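Local coordinates for protein glutamyl-tRNA(Gln) amidotransferase subunit B, mitochondrial (Saccharomyces cerevisiae, PDB 4N0H) that is subunit B of the mitochondrial glutamyl-tRNA(Gln) amidotransferase, a GatB/GatE-family protein built around a mixed beta sheet and assembled with other subunits, at residues Ala71-Leu76 against Ser302-Leu307; Phe88-Tyr93 against Pro287-Pro292. All coordinates share one frame; numbering follows the deposited sequence.

Two contacts of one chain show how chemistry can follow position in the fold. Interaction 1 packs helix 65-78 against helix 298-306 through apolar side chains and the aliphatic part of a lysine, with no hydrogen bond between its segments. Interaction 2 joins strand 89-92 and the residue before it to the end of strand 286-287 and the loop after it, and relies on a salt bridge, a backbone bond and a water. Both are partly buried, but four of the seven touching residues in interaction 2 are buried and none exposed, whereas interaction 1 reaches an exposed arginine at its margin. They share no helix or strand. Their centres lie about 26 Å apart, and interaction 2 is nested within the chain loop closed by interaction 1.

Interaction 1: residues Ala71-Leu76 against Ser302-Leu307; sequences AMKLSL and SGVRGL
K73 and V304 bring the two helices together at a steep crossing of -82°, with the axes of the short segments 9.7 Å apart at their closest. V304 supplies the central side chain. V304 CG1, anti to the backbone N (chi1 175°), meets L76 CD1 at 3.6 Å. K73 CG lies 3.7 Å from V304 CG1, and M72 CB approaches V304 CG1 at 3.9 Å. M72, K73 and L76 of helix 65-78 thus gather round V304 CG1, an apolar helix-helix contact with helix 298-306. On its A71 and S75 side, helix 65-78 packs against strands 102-120 and 130-142 of the sheet. The aliphatic part of K73 crosses L307 at about a right angle; the bend at chi3 (74°) turns K73 CE toward L307 CD2, at 3.8 Å. K73 NZ is hydrogen-bonded to L198 O. L76 CD1 also lies 3.7 Å from R305 N, which brings the methyl up to the backbone of helix 298-306. R305 occurs in two conformers; in one, L76 CD2 lies over a face of the guanidinium, offset toward its rim, so this contact is doubtful. Y112 of the neighbouring subunit F packs on both V304 and L307.

Interaction 2: residues Phe88-Tyr93 against Pro287-Pro292; sequences FDRKHY and PDPELP
The guanidinium of R90 has P289 CD over one face, 3.4 Å above the plane and displaced toward the rim, while D288 OD2 and a water lie at its edge, in plane. D288 also heads an Asx turn, so a single carboxylate serves both the arginine and its own loop, just beyond D89 and P287, an antiparallel non-hydrogen-bonded pair. R90 NE donates to D288 OD2 at 2.8 Å, as part of a salt bridge, and NH2 adds a weak bond to the same oxygen. The guanidinium and carboxylate planes are 64° apart, and NE meets OD2 from above the carboxylate plane. The extended arginine chain brings NE to D288 OD2. R90 NH1 and NH2 also bond to polar side chains of another protein chain, placing the salt bridge at a subunit interface. The water accepts from R90 NH2 at 2.9 Å, and D288 OD2 and E290 OE1 both lie within its donating reach, so it can bridge arginine and acids. D288 N donates almost straight to F88 O at 2.8 Å, and L291 CD1 packs on F88 CB at 4.0 Å. D288 OD1 receives two amides of its own loop, E290 N at 2.9 Å and L291 N at 3.0 Å, the latter on the anti side.

Interaction 1: residues Ala71-Leu76 against Ser302-Leu307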
ATOM      1  N   ALA B  71      12.188   0.851 -22.621  1.00 23.73           N
ATOM      2  CA  ALA B  71      12.679  -0.470 -22.236  1.00 27.06           C
ATOM      3  C   ALA B  71      12.426  -1.520 -23.330  1.00 29.17           C
ATOM      4  O   ALA B  71      13.214  -2.452 -23.506  1.00 27.27           O
ATOM      5  CB  ALA B  71      12.072  -0.906 -20.919  1.00 20.99           C
ATOM      6  N   MET B  72      11.320  -1.370 -24.053  1.00 23.26           N
ATOM      7  CA  MET B  72      11.035  -2.242 -25.193  1.00 25.46           C
ATOM      8  C   MET B  72      12.105  -2.119 -26.277  1.00 28.19           C
ATOM      9  O   MET B  72      12.621  -3.122 -26.771  1.00 29.84           O
ATOM     10  CB  MET B  72       9.661  -1.924 -25.786  1.00 25.77           C
ATOM     11  CG  MET B  72       8.557  -2.845 -25.299  1.00 32.83           C
ATOM     12  SD  MET B  72       8.915  -4.553 -25.756  1.00 54.96           S
ATOM     13  CE  MET B  72       7.397  -5.344 -25.265  1.00 68.47           C
ATOM     14  N   LYS B  73      12.440  -0.884 -26.636  1.00 30.15           N
ATOM     15  CA  LYS B  73      13.424  -0.636 -27.686  1.00 29.60           C
ATOM     16  C   LYS B  73      14.778  -1.242 -27.328  1.00 30.68           C
ATOM     17  O   LYS B  73      15.446  -1.844 -28.177  1.00 27.24           O
ATOM     18  CB  LYS B  73      13.552   0.862 -27.977  1.00 29.05           C
ATOM     19  CG  LYS B  73      12.250   1.508 -28.426  1.00 32.36           C
ATOM     20  CD  LYS B  73      12.416   2.993 -28.718  1.00 39.72           C
ATOM     21  CE  LYS B  73      13.162   3.221 -30.017  1.00 47.94           C
ATOM     22  NZ  LYS B  73      13.349   4.672 -30.311  1.00 53.04           N
ATOM     23  N   LEU B  74      15.168  -1.110 -26.065  1.00 28.39           N
ATOM     24  CA  LEU B  74      16.432  -1.678 -25.611  1.00 28.29           C
ATOM     25  C   LEU B  74      16.409  -3.208 -25.640  1.00 27.78           C
ATOM     26  O   LEU B  74      17.368  -3.831 -26.083  1.00 31.13           O
ATOM     27  CB  LEU B  74      16.787  -1.182 -24.209  1.00 25.95           C
ATOM     28  CG  LEU B  74      18.104  -1.736 -23.673  1.00 29.20           C
ATOM     29  CD1 LEU B  74      19.272  -1.354 -24.592  1.00 32.07           C
ATOM     30  CD2 LEU B  74      18.346  -1.256 -22.254  1.00 29.93           C
ATOM     31  N   SER B  75      15.318  -3.806 -25.165  1.00 26.64           N
ATOM     32  CA  SER B  75      15.185  -5.264 -25.149  1.00 27.33           C
ATOM     33  C   SER B  75      15.284  -5.828 -26.563  1.00 29.25           C
ATOM     34  O   SER B  75      15.953  -6.831 -26.795  1.00 31.71           O
ATOM     35  CB  SER B  75      13.850  -5.684 -24.529  1.00 26.59           C
ATOM     36  OG  SER B  75      13.694  -5.152 -23.226  1.00 27.86           O
ATOM     37  N   LEU B  76      14.616  -5.167 -27.502  1.00 29.92           N
ATOM     38  CA  LEU B  76      14.612  -5.598 -28.894  1.00 33.14           C
ATOM     39  C   LEU B  76      16.009  -5.498 -29.501  1.00 33.75           C
ATOM     40  O   LEU B  76      16.455  -6.400 -30.209  1.00 31.08           O
ATOM     41  CB  LEU B  76      13.614  -4.769 -29.704  1.00 33.51           C
ATOM     42  CG  LEU B  76      12.138  -5.071 -29.435  1.00 38.91           C
ATOM     43  CD1 LEU B  76      11.240  -4.071 -30.143  1.00 38.49           C
ATOM     44  CD2 LEU B  76      11.808  -6.488 -29.874  1.00 39.43           C
ATOM     45  N   SER B 302       5.904  -6.571 -31.940  1.00 34.86           N
ATOM     46  CA  SER B 302       5.946  -6.265 -33.369  1.00 38.70           C
ATOM     47  C   SER B 302       5.771  -4.770 -33.639  1.00 36.22           C
ATOM     48  O   SER B 302       6.388  -4.227 -34.548  1.00 36.05           O
ATOM     49  CB  SER B 302       4.899  -7.079 -34.139  1.00 45.97           C
ATOM     50  OG  SER B 302       3.648  -7.054 -33.470  1.00 53.43           O
ATOM     51  N   GLY B 303       4.936  -4.110 -32.841  1.00 38.86           N
ATOM     52  CA  GLY B 303       4.704  -2.684 -32.999  1.00 38.34           C
ATOM     53  C   GLY B 303       5.960  -1.851 -32.810  1.00 34.19           C
ATOM     54  O   GLY B 303       6.326  -1.051 -33.674  1.00 32.03           O
ATOM     55  N   VAL B 304       6.625  -2.045 -31.674  1.00 33.03           N
ATOM     56  CA  VAL B 304       7.855  -1.318 -31.357  1.00 31.14           C
ATOM     57  C   VAL B 304       8.985  -1.696 -32.322  1.00 29.98           C
ATOM     58  O   VAL B 304       9.855  -0.878 -32.624  1.00 31.71           O
ATOM     59  CB  VAL B 304       8.273  -1.545 -29.875  1.00 27.93           C
ATOM     60  CG1 VAL B 304       9.612  -0.891 -29.564  1.00 30.72           C
ATOM     61  CG2 VAL B 304       7.197  -1.009 -28.940  1.00 26.62           C
ATOM     62  N   ARG B 305       8.963  -2.935 -32.807  0.50 31.96           N
ATOM     63  CA  ARG B 305       9.964  -3.398 -33.769  0.50 33.52           C
ATOM     64  C   ARG B 305       9.992  -2.516 -35.012  0.50 36.18           C
ATOM     65  O   ARG B 305      11.059  -2.207 -35.546  0.50 37.34           O
ATOM     66  CB  ARG B 305       9.700  -4.852 -34.171  0.50 32.71           C
ATOM     67  CG  ARG B 305      10.846  -5.798 -33.856  0.50 33.71           C
ATOM     68  CD  ARG B 305      10.493  -7.247 -34.166  0.50 33.07           C
ATOM     69  NE  ARG B 305      11.405  -8.170 -33.496  0.50 31.99           N
ATOM     70  CZ  ARG B 305      11.017  -9.252 -32.829  0.50 32.68           C
ATOM     71  NH1 ARG B 305       9.730  -9.555 -32.752  0.50 36.74           N
ATOM     72  NH2 ARG B 305      11.911 -10.033 -32.241  0.50 33.49           N
ATOM     73  N   GLY B 306       8.813  -2.105 -35.463  1.00 36.78           N
ATOM     74  CA  GLY B 306       8.709  -1.275 -36.650  1.00 42.78           C
ATOM     75  C   GLY B 306       9.214   0.140 -36.445  1.00 47.84           C
ATOM     76  O   GLY B 306       9.530   0.842 -37.404  1.00 53.02           O
ATOM     77  N   LEU B 307       9.299   0.560 -35.189  1.00 45.52           N
ATOM     78  CA  LEU B 307       9.696   1.924 -34.869  1.00 49.53           C
ATOM     79  C   LEU B 307      11.193   2.006 -34.527  1.00 48.58           C
ATOM     80  O   LEU B 307      11.725   3.079 -34.242  1.00 53.17           O
ATOM     81  CB  LEU B 307       8.765   2.491 -33.778  1.00 52.37           C
ATOM     82  CG  LEU B 307       9.096   2.975 -32.361  1.00 59.00           C
ATOM     83  CD1 LEU B 307       7.783   3.216 -31.608  1.00 55.26           C
ATOM     84  CD2 LEU B 307       9.966   2.017 -31.566  1.00 64.08           C
TER

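Interaction 2: residues Phe88-Tyr93 against Pro287-Pro292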
ATOM      1  N   PHE B  88       6.872  -4.173 -10.080  1.00 23.17           N
ATOM      2  CA  PHE B  88       7.781  -3.373  -9.281  1.00 27.16           C
ATOM      3  C   PHE B  88       7.717  -3.801  -7.823  1.00 25.36           C
ATOM      4  O   PHE B  88       6.640  -4.088  -7.303  1.00 27.28           O
ATOM      5  CB  PHE B  88       7.440  -1.888  -9.413  1.00 25.77           C
ATOM      6  CG  PHE B  88       7.753  -1.320 -10.761  1.00 26.33           C
ATOM      7  CD1 PHE B  88       6.799  -1.311 -11.762  1.00 22.08           C
ATOM      8  CD2 PHE B  88       9.014  -0.822 -11.038  1.00 26.62           C
ATOM      9  CE1 PHE B  88       7.093  -0.795 -13.010  1.00 22.85           C
ATOM     10  CE2 PHE B  88       9.312  -0.307 -12.286  1.00 29.28           C
ATOM     11  CZ  PHE B  88       8.352  -0.294 -13.271  1.00 24.20           C
ATOM     12  N   ASP B  89       8.871  -3.835  -7.168  1.00 26.65           N
ATOM     13  CA  ASP B  89       8.948  -4.203  -5.758  1.00 27.78           C
ATOM     14  C   ASP B  89       9.558  -3.064  -4.953  1.00 24.27           C
ATOM     15  O   ASP B  89      10.254  -2.216  -5.501  1.00 30.34           O
ATOM     16  CB  ASP B  89       9.787  -5.468  -5.577  1.00 30.15           C
ATOM     17  CG  ASP B  89       9.460  -6.535  -6.608  1.00 34.48           C
ATOM     18  OD1 ASP B  89      10.324  -6.810  -7.472  1.00 29.03           O
ATOM     19  OD2 ASP B  89       8.336  -7.090  -6.560  1.00 32.26           O
ATOM     20  N   ARG B  90       9.292  -3.055  -3.653  1.00 23.37           N
ATOM     21  CA  ARG B  90       9.840  -2.042  -2.760  1.00 23.26           C
ATOM     22  C   ARG B  90      11.117  -2.538  -2.088  1.00 28.55           C
ATOM     23  O   ARG B  90      11.121  -3.579  -1.430  1.00 27.83           O
ATOM     24  CB  ARG B  90       8.812  -1.665  -1.693  1.00 19.23           C
ATOM     25  CG  ARG B  90       7.518  -1.124  -2.269  1.00 22.59           C
ATOM     26  CD  ARG B  90       6.526  -0.767  -1.178  1.00 20.79           C
ATOM     27  NE  ARG B  90       5.327  -0.148  -1.732  1.00 24.95           N
ATOM     28  CZ  ARG B  90       4.268   0.200  -1.006  1.00 27.65           C
ATOM     29  NH1 ARG B  90       4.265  -0.010   0.301  1.00 23.38           N
ATOM     30  NH2 ARG B  90       3.215   0.762  -1.587  1.00 24.34           N
ATOM     31  N   LYS B  91      12.197  -1.783  -2.266  1.00 26.52           N
ATOM     32  CA  LYS B  91      13.473  -2.072  -1.629  1.00 29.07           C
ATOM     33  C   LYS B  91      13.641  -1.083  -0.482  1.00 26.15           C
ATOM     34  O   LYS B  91      13.843   0.105  -0.720  1.00 27.05           O
ATOM     35  CB  LYS B  91      14.609  -1.921  -2.644  1.00 28.46           C
ATOM     36  CG  LYS B  91      16.014  -2.090  -2.075  1.00 32.09           C
ATOM     37  CD  LYS B  91      17.063  -1.827  -3.154  1.00 34.79           C
ATOM     38  CE  LYS B  91      18.476  -2.050  -2.640  1.00 37.61           C
ATOM     39  NZ  LYS B  91      19.480  -1.880  -3.735  1.00 38.62           N
ATOM     40  N   HIS B  92      13.549  -1.572   0.752  1.00 24.16           N
ATOM     41  CA  HIS B  92      13.431  -0.698   1.922  1.00 27.70           C
ATOM     42  C   HIS B  92      14.769  -0.314   2.567  1.00 31.62           C
ATOM     43  O   HIS B  92      15.588  -1.185   2.877  1.00 28.43           O
ATOM     44  CB  HIS B  92      12.542  -1.345   2.995  1.00 27.88           C
ATOM     45  CG  HIS B  92      11.123  -1.576   2.566  1.00 29.00           C
ATOM     46  ND1 HIS B  92      10.687  -2.779   2.053  1.00 28.00           N
ATOM     47  CD2 HIS B  92      10.039  -0.766   2.599  1.00 26.12           C
ATOM     48  CE1 HIS B  92       9.395  -2.697   1.780  1.00 27.27           C
ATOM     49  NE2 HIS B  92       8.979  -1.484   2.098  1.00 26.01           N
ATOM     50  N   TYR B  93      14.966   0.990   2.762  1.00 27.02           N
ATOM     51  CA  TYR B  93      16.022   1.525   3.626  1.00 30.97           C
ATOM     52  C   TYR B  93      15.831   3.026   3.862  1.00 31.30           C
ATOM     53  O   TYR B  93      15.154   3.700   3.087  1.00 30.98           O
ATOM     54  CB  TYR B  93      17.419   1.236   3.065  1.00 35.40           C
ATOM     55  CG  TYR B  93      17.717   1.890   1.737  1.00 42.34           C
ATOM     56  CD1 TYR B  93      17.369   1.274   0.540  1.00 44.32           C
ATOM     57  CD2 TYR B  93      18.369   3.117   1.678  1.00 46.75           C
ATOM     58  CE1 TYR B  93      17.650   1.866  -0.681  1.00 48.96           C
ATOM     59  CE2 TYR B  93      18.655   3.719   0.467  1.00 50.54           C
ATOM     60  CZ  TYR B  93      18.293   3.091  -0.709  1.00 54.65           C
ATOM     61  OH  TYR B  93      18.578   3.692  -1.913  1.00 60.59           O
ATOM     62  N   PRO B 287       6.646  -6.985  -3.273  1.00 25.76           N
ATOM     63  CA  PRO B 287       5.960  -6.526  -4.485  1.00 27.43           C
ATOM     64  C   PRO B 287       5.047  -5.358  -4.138  1.00 29.40           C
ATOM     65  O   PRO B 287       4.359  -5.419  -3.115  1.00 25.73           O
ATOM     66  CB  PRO B 287       5.131  -7.743  -4.891  1.00 28.92           C
ATOM     67  CG  PRO B 287       5.900  -8.905  -4.356  1.00 29.46           C
ATOM     68  CD  PRO B 287       6.462  -8.428  -3.046  1.00 29.70           C
ATOM     69  N   ASP B 288       5.062  -4.301  -4.945  1.00 23.72           N
ATOM     70  CA  ASP B 288       4.226  -3.148  -4.650  1.00 25.62           C
ATOM     71  C   ASP B 288       2.751  -3.546  -4.684  1.00 26.53           C
ATOM     72  O   ASP B 288       2.297  -4.181  -5.632  1.00 28.18           O
ATOM     73  CB  ASP B 288       4.497  -1.996  -5.611  1.00 26.32           C
ATOM     74  CG  ASP B 288       3.865  -0.702  -5.149  1.00 24.00           C
ATOM     75  OD1 ASP B 288       2.689  -0.453  -5.494  1.00 24.39           O
ATOM     76  OD2 ASP B 288       4.541   0.064  -4.433  1.00 25.58           O
ATOM     77  N   PRO B 289       2.007  -3.198  -3.625  1.00 29.30           N
ATOM     78  CA  PRO B 289       0.605  -3.614  -3.522  1.00 28.78           C
ATOM     79  C   PRO B 289      -0.353  -2.741  -4.328  1.00 30.09           C
ATOM     80  O   PRO B 289      -1.527  -3.094  -4.437  1.00 30.16           O
ATOM     81  CB  PRO B 289       0.314  -3.498  -2.023  1.00 29.75           C
ATOM     82  CG  PRO B 289       1.272  -2.470  -1.527  1.00 30.25           C
ATOM     83  CD  PRO B 289       2.508  -2.586  -2.378  1.00 26.55           C
ATOM     84  N   GLU B 290       0.135  -1.640  -4.893  1.00 29.61           N
ATOM     85  CA  GLU B 290      -0.718  -0.716  -5.643  1.00 27.56           C
ATOM     86  C   GLU B 290      -0.552  -0.794  -7.160  1.00 28.61           C
ATOM     87  O   GLU B 290      -1.532  -0.737  -7.903  1.00 25.91           O
ATOM     88  CB  GLU B 290      -0.468   0.723  -5.195  1.00 29.16           C
ATOM     89  CG  GLU B 290      -0.840   1.003  -3.759  1.00 31.07           C
ATOM     90  CD  GLU B 290      -0.950   2.490  -3.480  1.00 30.17           C
ATOM     91  OE1 GLU B 290       0.026   3.223  -3.757  1.00 30.54           O
ATOM     92  OE2 GLU B 290      -2.019   2.925  -3.003  1.00 29.93           O
ATOM     93  N   LEU B 291       0.689  -0.909  -7.618  1.00 25.81           N
ATOM     94  CA  LEU B 291       0.976  -0.872  -9.045  1.00 23.41           C
ATOM     95  C   LEU B 291       0.520  -2.145  -9.757  1.00 25.26           C
ATOM     96  O   LEU B 291       0.753  -3.251  -9.276  1.00 23.92           O
ATOM     97  CB  LEU B 291       2.470  -0.638  -9.281  1.00 23.03           C
ATOM     98  CG  LEU B 291       2.997   0.707  -8.774  1.00 22.90           C
ATOM     99  CD1 LEU B 291       4.512   0.688  -8.679  1.00 21.34           C
ATOM    100  CD2 LEU B 291       2.529   1.834  -9.688  1.00 21.03           C
ATOM    101  N   PRO B 292      -0.142  -1.987 -10.912  1.00 29.20           N
ATOM    102  CA  PRO B 292      -0.548  -3.151 -11.708  1.00 29.30           C
ATOM    103  C   PRO B 292       0.672  -3.843 -12.301  1.00 26.99           C
ATOM    104  O   PRO B 292       1.682  -3.183 -12.516  1.00 23.93           O
ATOM    105  CB  PRO B 292      -1.374  -2.531 -12.845  1.00 35.39           C
ATOM    106  CG  PRO B 292      -1.715  -1.140 -12.386  1.00 37.99           C
ATOM    107  CD  PRO B 292      -0.567  -0.718 -11.522  1.00 31.39           C
TER
HETATM  108  O   HOH W   1       2.567   1.944  -4.129  1.00 40.08           O